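Local coordinates for cell division protein FtsZ 1 (Methanocaldococcus jannaschii, PDB 2VAP) that binds guanine nucleotides and, as an FtsZ, probably polymerises in a GTP-dependent manner into the contractile ring that marks the site of cell division, at residues V163-G166 against K167-K171; V189-N192 against E193-F196; L204-A207 against F208-A211; V214-N217 against A218-L222. All coordinates share one frame; numbering follows the deposited sequence.

Contact 1 lies at the surface, contacts 2 and 3 are partly buried, and contact 4 is buried near the centre of the chain. Contacts 3 and 4 share helix 204-227, the first near its start beside guanine, the second on its middle turns. Chemistry changes with depth: polar side chains grip the ribose in contact 1, an aromatic ring lies over the base in contact 3, and regular helix backbone bonds hold contact 4, its aliphatic groups packing outward on both domains. Contact 2, the end of strand 186-191 and the turn after it, joins the others through a probable hydrogen bond from V163 N to E193 OE1, F196 against A207, and L195 against V214.

Contact 1: V163-G166 against K167-K171; sequences VMEG and KVRMK. With GDP (guanosine-5'-diphosphate), chain B.
E165 and R169, four residues apart across the start of helix 167-181, reach the same nucleotide ribose, and hydrogen bonds dominate. The carboxylate takes both sugar hydroxyls: GDP O3' donates to E165 OE1 at 2.7 Å, and GDP O2' donates to E165 OE2 at 2.6 Å. A glutamate suits this place because its two oxygens match the paired hydroxyls, and its chain, extended beyond CG (chi2 -170°), spans the gap. E165 OE2 also accepts from the backbone of F162, which helps fix the rotation of the group. R169 folds back at chi2 (-95°), bringing NH1 to GDP O3' in a weak bond of 3.3 Å. E165 OE1 rests on R169 CD at 3.9 Å; with R169 NH1 4.5 Å from it and the oxygen well out of the guanidinium plane, the two charges probably attract without a salt bridge.

In the fold, this is the junction between the loop after strand 153-160 and helix 167-181 of the GTPase domain. G166 is the N-cap, and its positive phi (109°) is one that glycine adopts readily. M170 N makes a weak 3.4 Å bond to G166 O. A water donates to E165 O and accepts from R169 N.

Contact 2: V189-N192 against E193-F196; sequences VIPN and EKLF
L195 turns back over the backbone of N192, its side chain lying next to that of the asparagine and pointing the same way. Its CB sits 3.1 Å from N192 O. CG, held beside the backbone N with chi1 -63°, stays over that carbonyl, 3.3 Å from N192 O. Of the two methyls, CD1 goes on to the amide, touching N192 ND2 at 3.5 Å, while CD2 leans on V214. A branched leucine suits the site because one methyl can follow the asparagine and the other can pack on helix 204-227.

The same carbonyl holds the turn: L195 N donates to N192 O at 2.9 Å, from above the carbonyl plane. K194 N likewise bonds P191 O at 3.1 Å. These bonds wind the chain tightly as the strand ends. K194 passes obliquely over the rigid proline ring, its CG 3.8 Å from P191 CG, then bends away to a salt bridge with E197. The turn brings the N192 side chain within about 4 Å of the bound GDP, nearest atoms.

Strand 186-191, last of the parallel sheet beside strand 153-160 and backbone-bonded from V189 to A249, thus runs into helix 195-198, with N192 and L195 both packed against A211.

Contact 3: L204-A207 against F208-A211; sequences LKLA and FKVA. With GDP (guanosine-5'-diphosphate), chain B.
L204 meets the CE2-CZ end of the F208 ring at a slant, CG touching F208 CE2 at 3.7 Å. With CG anti to the backbone N (chi1 -173°), both leucine methyls also reach that end of the ring. The backbone of L204 serves the same residue: L204 O accepts from F208 N at 3.0 Å and lies 3.3 Å from F208 CD2. K205 turns its long chain outward, as befits a surface position, while its carbonyl stays near F208 CB.

These are the first turns of helix 204-227, the long central helix of the tubulin/FtsZ fold, which links the GTPase and C-terminal domains. Here it meets the nucleotide: guanine N7 sits 4.0 Å above the F208 ring plane, over the centre of one face, and F208 CD1 is 3.5 Å from GDP C4. A flat phenyl matches a flat purine.

L206 O takes two amides, V210 N at 3.2 Å and K209 N more weakly, while L206 CD2 crosses the aliphatic part of K209. A207 is small enough to pack its methyl against F196 and F162. Its carbonyl receives A211 N, and the single methyl of A211 brings CB 3.5 Å from GDP N2.

Contact 4: V214-N217 against A218-L222; sequences VLIN and AVKGL
V219 sits on the carbonyl of L215, its methyl CG2 3.4 Å from L215 O. This is the middle of the central helix of the tubulin/FtsZ fold, helix 204-227, running between the GTPase domain and the C-terminal domain. Its regular bonds join residues four apart, and that from V219 N to L215 O is nearly straight (171°). With CG1 anti to the backbone N (chi1 176°), the other methyl, CG2, is the one left over the preceding turn.

A218 repeats the pattern with a single methyl, CB lying 3.4 Å from V214 O; its small size suits a place where it packs on V157 and I251. V214 also packs on strand 249-256, while L215 faces T128, T159 and the bound GDP, so the apolar residues cover sheets of both domains. On another side I216, less well ordered, lies against helix 46-59. Its carbonyl accepts the amide of K220 at 2.8 Å (K220 N to I216 O). K220 then extends fully, a flexible chain that can carry its amine past the apolar layer to a long, weak ion pair with E59.

N217 has a polar end suited to a partly exposed position, and ND2 makes a weak bond back to E213 O. G221 has no side chain, which suits a place where the direction of a CB leads toward the preceding turn, close to N217 O; its carbonyl receives H288. The amide G221 N meets N217 O at 3.0 Å from above the carbonyl plane, with a bent N-H...O angle of 133°.

Contact 1: V163-G166 against K167-K171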
loop_
_atom_site.group_PDB
_atom_site.type_symbol
_atom_site.label_atom_id
_atom_site.label_comp_id
_atom_site.label_asym_id
_atom_site.label_seq_id
_atom_site.Cartn_x
_atom_site.Cartn_y
_atom_site.Cartn_z
ATOM N N VAL A 163 0.469 13.521 15.138
ATOM C CA VAL A 163 -0.273 14.537 15.891
ATOM C C VAL A 163 0.506 15.856 15.996
ATOM O O VAL A 163 -0.085 16.936 15.911
ATOM C CB VAL A 163 -0.701 14.020 17.295
ATOM C CG1 VAL A 163 -1.202 15.159 18.177
ATOM C CG2 VAL A 163 -1.781 12.954 17.159
ATOM N N MET A 164 1.827 15.765 16.149
ATOM C CA MET A 164 2.666 16.959 16.305
ATOM C C MET A 164 2.732 17.839 15.048
ATOM O O MET A 164 3.246 18.959 15.095
ATOM C CB MET A 164 4.072 16.593 16.804
ATOM C CG MET A 164 4.996 15.973 15.767
ATOM S SD MET A 164 6.705 15.906 16.348
ATOM C CE MET A 164 6.620 14.549 17.509
ATOM N N GLU A 165 2.203 17.330 13.936
ATOM C CA GLU A 165 2.124 18.100 12.692
ATOM C C GLU A 165 1.011 19.150 12.731
ATOM O O GLU A 165 1.008 20.085 11.928
ATOM C CB GLU A 165 1.940 17.177 11.486
ATOM C CG GLU A 165 3.104 16.231 11.239
ATOM C CD GLU A 165 2.992 15.517 9.910
ATOM O OE1 GLU A 165 2.875 16.210 8.877
ATOM O OE2 GLU A 165 3.024 14.268 9.898
ATOM N N GLY A 166 0.067 18.986 13.656
ATOM C CA GLY A 166 -0.975 19.986 13.879
ATOM C C GLY A 166 -2.366 19.590 13.423
ATOM O O GLY A 166 -2.545 18.598 12.708
ATOM N N LYS A 167 -3.350 20.387 13.836
ATOM C CA LYS A 167 -4.763 20.116 13.570
ATOM C C LYS A 167 -5.153 20.311 12.105
ATOM O O LYS A 167 -5.981 19.565 11.581
ATOM C CB LYS A 167 -5.654 20.985 14.465
ATOM C CG LYS A 167 -5.523 20.698 15.954
ATOM C CD LYS A 167 -6.380 21.647 16.777
ATOM C CE LYS A 167 -6.192 21.410 18.266
ATOM N NZ LYS A 167 -7.030 22.329 19.084
ATOM N N VAL A 168 -4.562 21.317 11.458
ATOM C CA VAL A 168 -4.847 21.623 10.052
ATOM C C VAL A 168 -4.435 20.462 9.141
ATOM O O VAL A 168 -5.204 20.048 8.267
ATOM C CB VAL A 168 -4.171 22.951 9.599
ATOM C CG1 VAL A 168 -4.318 23.165 8.094
ATOM C CG2 VAL A 168 -4.760 24.138 10.354
ATOM N N ARG A 169 -3.230 19.936 9.366
ATOM C CA ARG A 169 -2.712 18.794 8.608
ATOM C C ARG A 169 -3.622 17.571 8.720
ATOM O O ARG A 169 -3.920 16.924 7.716
ATOM C CB ARG A 169 -1.289 18.446 9.061
ATOM C CG ARG A 169 -0.208 19.382 8.530
ATOM C CD ARG A 169 0.435 18.841 7.260
ATOM N NE ARG A 169 1.150 19.880 6.522
ATOM C CZ ARG A 169 1.941 19.659 5.475
ATOM N NH1 ARG A 169 2.142 18.426 5.025
ATOM N NH2 ARG A 169 2.540 20.678 4.875
ATOM N N MET A 170 -4.070 17.270 9.939
ATOM C CA MET A 170 -4.950 16.123 10.174
ATOM C C MET A 170 -6.335 16.323 9.554
ATOM O O MET A 170 -6.878 15.399 8.944
ATOM C CB MET A 170 -5.059 15.808 11.671
ATOM C CG MET A 170 -5.905 14.575 12.004
ATOM S SD MET A 170 -5.332 13.038 11.240
ATOM C CE MET A 170 -3.965 12.609 12.313
ATOM N N LYS A 171 -6.894 17.525 9.706
ATOM C CA LYS A 171 -8.192 17.860 9.115
ATOM C C LYS A 171 -8.158 17.707 7.595
ATOM O O LYS A 171 -9.046 17.084 7.010
ATOM C CB LYS A 171 -8.622 19.279 9.506
ATOM C CG LYS A 171 -10.030 19.654 9.055
ATOM C CD LYS A 171 -10.356 21.101 9.399
ATOM C CE LYS A 171 -11.724 21.512 8.864
ATOM N NZ LYS A 171 -12.846 20.837 9.575
HETATM P PB GDP B . 2.618 17.294 -0.395
HETATM O O1B GDP B . 1.970 18.652 -0.517
HETATM O O2B GDP B . 3.833 17.234 -1.290
HETATM O O3B GDP B . 1.625 16.232 -0.802
HETATM O O3A GDP B . 3.044 17.093 1.144
HETATM P PA GDP B . 4.120 16.005 1.646
HETATM O O1A GDP B . 4.077 14.742 0.823
HETATM O O2A GDP B . 5.511 16.593 1.688
HETATM O "O5'" GDP B . 3.620 15.708 3.144
HETATM C "C5'" GDP B . 2.298 15.233 3.376
HETATM C "C4'" GDP B . 2.298 14.323 4.592
HETATM O "O4'" GDP B . 3.210 13.239 4.393
HETATM C "C3'" GDP B . 2.769 15.054 5.839
HETATM O "O3'" GDP B . 1.667 15.593 6.577
HETATM C "C2'" GDP B . 3.540 14.006 6.616
HETATM O "O2'" GDP B . 2.675 13.321 7.525
HETATM C "C1'" GDP B . 4.006 13.018 5.560
HETATM N N9 GDP B . 5.447 13.191 5.230
HETATM C C8 GDP B . 6.129 14.346 5.065
HETATM N N7 GDP B . 7.433 14.109 4.762
HETATM C C5 GDP B . 7.600 12.773 4.725
HETATM C C6 GDP B . 8.719 11.832 4.464
HETATM O O6 GDP B . 9.865 12.254 4.196
HETATM N N1 GDP B . 8.463 10.513 4.525
HETATM C C2 GDP B . 7.237 10.026 4.810
HETATM N N2 GDP B . 7.051 8.685 4.855
HETATM N N3 GDP B . 6.172 10.830 5.059
HETATM C C4 GDP B . 6.290 12.180 5.031
HETATM O O HOH W 1 -1.241 21.510 10.873
#

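Contact 2: V189-N192 against E193-F196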
loop_
_atom_site.group_PDB
_atom_site.type_symbol
_atom_site.label_atom_id
_atom_site.label_comp_id
_atom_site.label_asym_id
_atom_site.label_seq_id
_atom_site.Cartn_x
_atom_site.Cartn_y
_atom_site.Cartn_z
ATOM N N VAL A 189 -5.068 2.322 5.202
ATOM C CA VAL A 189 -4.673 3.512 5.954
ATOM C C VAL A 189 -3.658 3.177 7.051
ATOM O O VAL A 189 -3.868 2.264 7.854
ATOM C CB VAL A 189 -5.915 4.283 6.515
ATOM C CG1 VAL A 189 -6.721 3.426 7.494
ATOM C CG2 VAL A 189 -5.497 5.606 7.153
ATOM N N ILE A 190 -2.553 3.919 7.058
ATOM C CA ILE A 190 -1.499 3.759 8.056
ATOM C C ILE A 190 -1.409 5.028 8.906
ATOM O O ILE A 190 -0.991 6.075 8.414
ATOM C CB ILE A 190 -0.123 3.468 7.396
ATOM C CG1 ILE A 190 -0.203 2.227 6.499
ATOM C CG2 ILE A 190 0.968 3.305 8.460
ATOM C CD1 ILE A 190 0.902 2.141 5.454
ATOM N N PRO A 191 -1.813 4.942 10.187
ATOM C CA PRO A 191 -1.701 6.122 11.043
ATOM C C PRO A 191 -0.274 6.291 11.566
ATOM O O PRO A 191 0.174 5.507 12.407
ATOM C CB PRO A 191 -2.690 5.833 12.178
ATOM C CG PRO A 191 -2.854 4.345 12.202
ATOM C CD PRO A 191 -2.374 3.778 10.898
ATOM N N ASN A 192 0.431 7.301 11.053
ATOM C CA ASN A 192 1.815 7.571 11.458
ATOM C C ASN A 192 1.990 7.742 12.967
ATOM O O ASN A 192 3.029 7.380 13.513
ATOM C CB ASN A 192 2.388 8.794 10.729
ATOM C CG ASN A 192 2.839 8.485 9.304
ATOM O OD1 ASN A 192 3.091 9.399 8.516
ATOM N ND2 ASN A 192 2.952 7.204 8.970
ATOM N N GLU A 193 0.972 8.284 13.632
ATOM C CA GLU A 193 1.021 8.491 15.082
ATOM C C GLU A 193 1.328 7.198 15.846
ATOM O O GLU A 193 2.036 7.223 16.855
ATOM C CB GLU A 193 -0.278 9.134 15.586
ATOM C CG GLU A 193 -0.288 9.500 17.078
ATOM C CD GLU A 193 0.735 10.570 17.464
ATOM O OE1 GLU A 193 1.326 11.213 16.567
ATOM O OE2 GLU A 193 0.939 10.777 18.679
ATOM N N LYS A 194 0.816 6.075 15.346
ATOM C CA LYS A 194 1.033 4.774 15.986
ATOM C C LYS A 194 2.475 4.266 15.861
ATOM O O LYS A 194 2.875 3.351 16.584
ATOM C CB LYS A 194 0.040 3.727 15.464
ATOM C CG LYS A 194 -1.439 4.073 15.687
ATOM C CD LYS A 194 -1.789 4.334 17.156
ATOM C CE LYS A 194 -1.958 3.046 17.944
ATOM N NZ LYS A 194 -2.580 3.287 19.275
ATOM N N LEU A 195 3.251 4.864 14.957
ATOM C CA LEU A 195 4.677 4.548 14.836
ATOM C C LEU A 195 5.437 4.934 16.103
ATOM O O LEU A 195 6.470 4.341 16.421
ATOM C CB LEU A 195 5.299 5.242 13.620
ATOM C CG LEU A 195 4.782 4.857 12.232
ATOM C CD1 LEU A 195 5.302 5.834 11.195
ATOM C CD2 LEU A 195 5.169 3.431 11.872
ATOM N N PHE A 196 4.910 5.922 16.825
ATOM C CA PHE A 196 5.503 6.363 18.087
ATOM C C PHE A 196 5.292 5.368 19.234
ATOM O O PHE A 196 5.847 5.543 20.320
ATOM C CB PHE A 196 4.994 7.756 18.471
ATOM C CG PHE A 196 5.696 8.886 17.757
ATOM C CD1 PHE A 196 7.077 8.866 17.569
ATOM C CD2 PHE A 196 4.976 9.986 17.301
ATOM C CE1 PHE A 196 7.728 9.913 16.919
ATOM C CE2 PHE A 196 5.619 11.041 16.654
ATOM C CZ PHE A 196 6.997 11.002 16.460
#

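Contact 3: L204-A207 against F208-A211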
loop_
_atom_site.group_PDB
_atom_site.type_symbol
_atom_site.label_atom_id
_atom_site.label_comp_id
_atom_site.label_asym_id
_atom_site.label_seq_id
_atom_site.Cartn_x
_atom_site.Cartn_y
_atom_site.Cartn_z
ATOM N N LEU A 204 11.180 13.827 14.966
ATOM C CA LEU A 204 10.219 13.812 13.862
ATOM C C LEU A 204 10.864 13.509 12.508
ATOM O O LEU A 204 10.330 12.713 11.734
ATOM C CB LEU A 204 9.423 15.123 13.805
ATOM C CG LEU A 204 8.264 15.215 12.803
ATOM C CD1 LEU A 204 7.191 14.163 13.072
ATOM C CD2 LEU A 204 7.658 16.609 12.807
ATOM N N LYS A 205 12.010 14.132 12.238
ATOM C CA LYS A 205 12.724 13.928 10.972
ATOM C C LYS A 205 13.157 12.474 10.760
ATOM O O LYS A 205 13.194 11.994 9.626
ATOM C CB LYS A 205 13.917 14.888 10.838
ATOM C CG LYS A 205 15.016 14.724 11.882
ATOM C CD LYS A 205 16.166 15.681 11.615
ATOM C CE LYS A 205 17.315 15.455 12.584
ATOM N NZ LYS A 205 18.445 16.390 12.327
ATOM N N LEU A 206 13.469 11.782 11.854
ATOM C CA LEU A 206 13.846 10.370 11.799
ATOM C C LEU A 206 12.620 9.456 11.840
ATOM O O LEU A 206 12.658 8.334 11.330
ATOM C CB LEU A 206 14.828 10.020 12.922
ATOM C CG LEU A 206 16.181 10.748 12.938
ATOM C CD1 LEU A 206 16.932 10.455 14.227
ATOM C CD2 LEU A 206 17.038 10.391 11.725
ATOM N N ALA A 207 11.538 9.944 12.447
ATOM C CA ALA A 207 10.259 9.232 12.453
ATOM C C ALA A 207 9.672 9.125 11.045
ATOM O O ALA A 207 8.984 8.154 10.727
ATOM C CB ALA A 207 9.273 9.907 13.398
ATOM N N PHE A 208 9.953 10.125 10.207
ATOM C CA PHE A 208 9.563 10.091 8.796
ATOM C C PHE A 208 10.305 8.999 8.022
ATOM O O PHE A 208 9.760 8.427 7.075
ATOM C CB PHE A 208 9.785 11.450 8.123
ATOM C CG PHE A 208 8.740 12.480 8.461
ATOM C CD1 PHE A 208 7.383 12.189 8.334
ATOM C CD2 PHE A 208 9.114 13.752 8.878
ATOM C CE1 PHE A 208 6.417 13.144 8.639
ATOM C CE2 PHE A 208 8.154 14.717 9.182
ATOM C CZ PHE A 208 6.804 14.410 9.063
ATOM N N LYS A 209 11.544 8.721 8.428
ATOM C CA LYS A 209 12.338 7.644 7.829
ATOM C C LYS A 209 11.785 6.265 8.192
ATOM O O LYS A 209 11.862 5.329 7.394
ATOM C CB LYS A 209 13.811 7.756 8.237
ATOM C CG LYS A 209 14.547 8.930 7.605
ATOM C CD LYS A 209 15.993 8.995 8.075
ATOM C CE LYS A 209 16.732 10.179 7.462
ATOM N NZ LYS A 209 16.977 10.006 6.001
ATOM N N VAL A 210 11.233 6.149 9.399
ATOM C CA VAL A 210 10.528 4.938 9.824
ATOM C C VAL A 210 9.237 4.797 9.014
ATOM O O VAL A 210 8.900 3.703 8.554
ATOM C CB VAL A 210 10.231 4.944 11.350
ATOM C CG1 VAL A 210 9.419 3.719 11.759
ATOM C CG2 VAL A 210 11.532 4.999 12.146
ATOM N N ALA A 211 8.535 5.917 8.830
ATOM C CA ALA A 211 7.326 5.964 8.007
ATOM C C ALA A 211 7.609 5.542 6.564
ATOM O O ALA A 211 6.778 4.887 5.930
ATOM C CB ALA A 211 6.705 7.355 8.048
HETATM P PB GDP B . 2.618 17.294 -0.395
HETATM O O1B GDP B . 1.970 18.652 -0.517
HETATM O O2B GDP B . 3.833 17.234 -1.290
HETATM O O3B GDP B . 1.625 16.232 -0.802
HETATM O O3A GDP B . 3.044 17.093 1.144
HETATM P PA GDP B . 4.120 16.005 1.646
HETATM O O1A GDP B . 4.077 14.742 0.823
HETATM O O2A GDP B . 5.511 16.593 1.688
HETATM O "O5'" GDP B . 3.620 15.708 3.144
HETATM C "C5'" GDP B . 2.298 15.233 3.376
HETATM C "C4'" GDP B . 2.298 14.323 4.592
HETATM O "O4'" GDP B . 3.210 13.239 4.393
HETATM C "C3'" GDP B . 2.769 15.054 5.839
HETATM O "O3'" GDP B . 1.667 15.593 6.577
HETATM C "C2'" GDP B . 3.540 14.006 6.616
HETATM O "O2'" GDP B . 2.675 13.321 7.525
HETATM C "C1'" GDP B . 4.006 13.018 5.560
HETATM N N9 GDP B . 5.447 13.191 5.230
HETATM C C8 GDP B . 6.129 14.346 5.065
HETATM N N7 GDP B . 7.433 14.109 4.762
HETATM C C5 GDP B . 7.600 12.773 4.725
HETATM C C6 GDP B . 8.719 11.832 4.464
HETATM O O6 GDP B . 9.865 12.254 4.196
HETATM N N1 GDP B . 8.463 10.513 4.525
HETATM C C2 GDP B . 7.237 10.026 4.810
HETATM N N2 GDP B . 7.051 8.685 4.855
HETATM N N3 GDP B . 6.172 10.830 5.059
HETATM C C4 GDP B . 6.290 12.180 5.031
#

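Contact 4: V214-N217 against A218-L222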
loop_
_atom_site.group_PDB
_atom_site.type_symbol
_atom_site.label_atom_id
_atom_site.label_comp_id
_atom_site.label_asym_id
_atom_site.label_seq_id
_atom_site.Cartn_x
_atom_site.Cartn_y
_atom_site.Cartn_z
ATOM N N VAL A 214 7.901 1.667 6.492
ATOM C CA VAL A 214 6.581 1.059 6.652
ATOM C C VAL A 214 5.779 1.137 5.351
ATOM O O VAL A 214 5.169 0.148 4.935
ATOM C CB VAL A 214 5.806 1.688 7.841
ATOM C CG1 VAL A 214 4.358 1.222 7.869
ATOM C CG2 VAL A 214 6.497 1.347 9.156
ATOM N N LEU A 215 5.800 2.305 4.708
ATOM C CA LEU A 215 5.149 2.493 3.409
ATOM C C LEU A 215 5.721 1.561 2.342
ATOM O O LEU A 215 4.969 0.960 1.572
ATOM C CB LEU A 215 5.255 3.950 2.947
ATOM C CG LEU A 215 4.169 4.930 3.392
ATOM C CD1 LEU A 215 4.626 6.366 3.163
ATOM C CD2 LEU A 215 2.847 4.662 2.674
ATOM N N ILE A 216 7.049 1.446 2.307
ATOM C CA ILE A 216 7.732 0.533 1.387
ATOM C C ILE A 216 7.296 -0.912 1.636
ATOM O O ILE A 216 6.900 -1.610 0.702
ATOM C CB ILE A 216 9.284 0.668 1.472
ATOM C CG1 ILE A 216 9.747 2.053 0.991
ATOM C CG2 ILE A 216 9.990 -0.448 0.692
ATOM C CD1 ILE A 216 9.222 2.473 -0.377
ATOM N N ASN A 217 7.353 -1.341 2.895
ATOM C CA ASN A 217 6.932 -2.688 3.286
ATOM C C ASN A 217 5.481 -2.998 2.915
ATOM O O ASN A 217 5.172 -4.111 2.489
ATOM C CB ASN A 217 7.151 -2.911 4.786
ATOM C CG ASN A 217 8.583 -3.301 5.124
ATOM O OD1 ASN A 217 8.817 -4.315 5.781
ATOM N ND2 ASN A 217 9.546 -2.498 4.678
ATOM N N ALA A 218 4.604 -2.009 3.075
ATOM C CA ALA A 218 3.183 -2.171 2.771
ATOM C C ALA A 218 2.919 -2.262 1.267
ATOM O O ALA A 218 2.248 -3.188 0.811
ATOM C CB ALA A 218 2.369 -1.038 3.392
ATOM N N VAL A 219 3.449 -1.302 0.509
ATOM C CA VAL A 219 3.243 -1.253 -0.943
ATOM C C VAL A 219 3.974 -2.399 -1.654
ATOM O O VAL A 219 3.360 -3.149 -2.414
ATOM C CB VAL A 219 3.645 0.125 -1.546
ATOM C CG1 VAL A 219 3.518 0.116 -3.066
ATOM C CG2 VAL A 219 2.787 1.240 -0.960
ATOM N N LYS A 220 5.275 -2.532 -1.394
ATOM C CA LYS A 220 6.081 -3.604 -1.988
ATOM C C LYS A 220 5.558 -4.984 -1.584
ATOM O O LYS A 220 5.503 -5.894 -2.410
ATOM C CB LYS A 220 7.556 -3.451 -1.602
ATOM C CG LYS A 220 8.523 -4.286 -2.430
ATOM C CD LYS A 220 9.963 -3.962 -2.070
ATOM C CE LYS A 220 10.939 -4.806 -2.873
ATOM N NZ LYS A 220 12.354 -4.494 -2.532
ATOM N N GLY A 221 5.162 -5.121 -0.320
ATOM C CA GLY A 221 4.615 -6.373 0.202
ATOM C C GLY A 221 3.316 -6.803 -0.458
ATOM O O GLY A 221 3.116 -7.989 -0.727
ATOM N N LEU A 222 2.431 -5.844 -0.718
ATOM C CA LEU A 222 1.163 -6.135 -1.388
ATOM C C LEU A 222 1.350 -6.450 -2.871
ATOM O O LEU A 222 0.748 -7.395 -3.385
ATOM C CB LEU A 222 0.161 -4.989 -1.204
ATOM C CG LEU A 222 -0.635 -4.969 0.104
ATOM C CD1 LEU A 222 -1.267 -3.604 0.323
ATOM C CD2 LEU A 222 -1.698 -6.064 0.124
#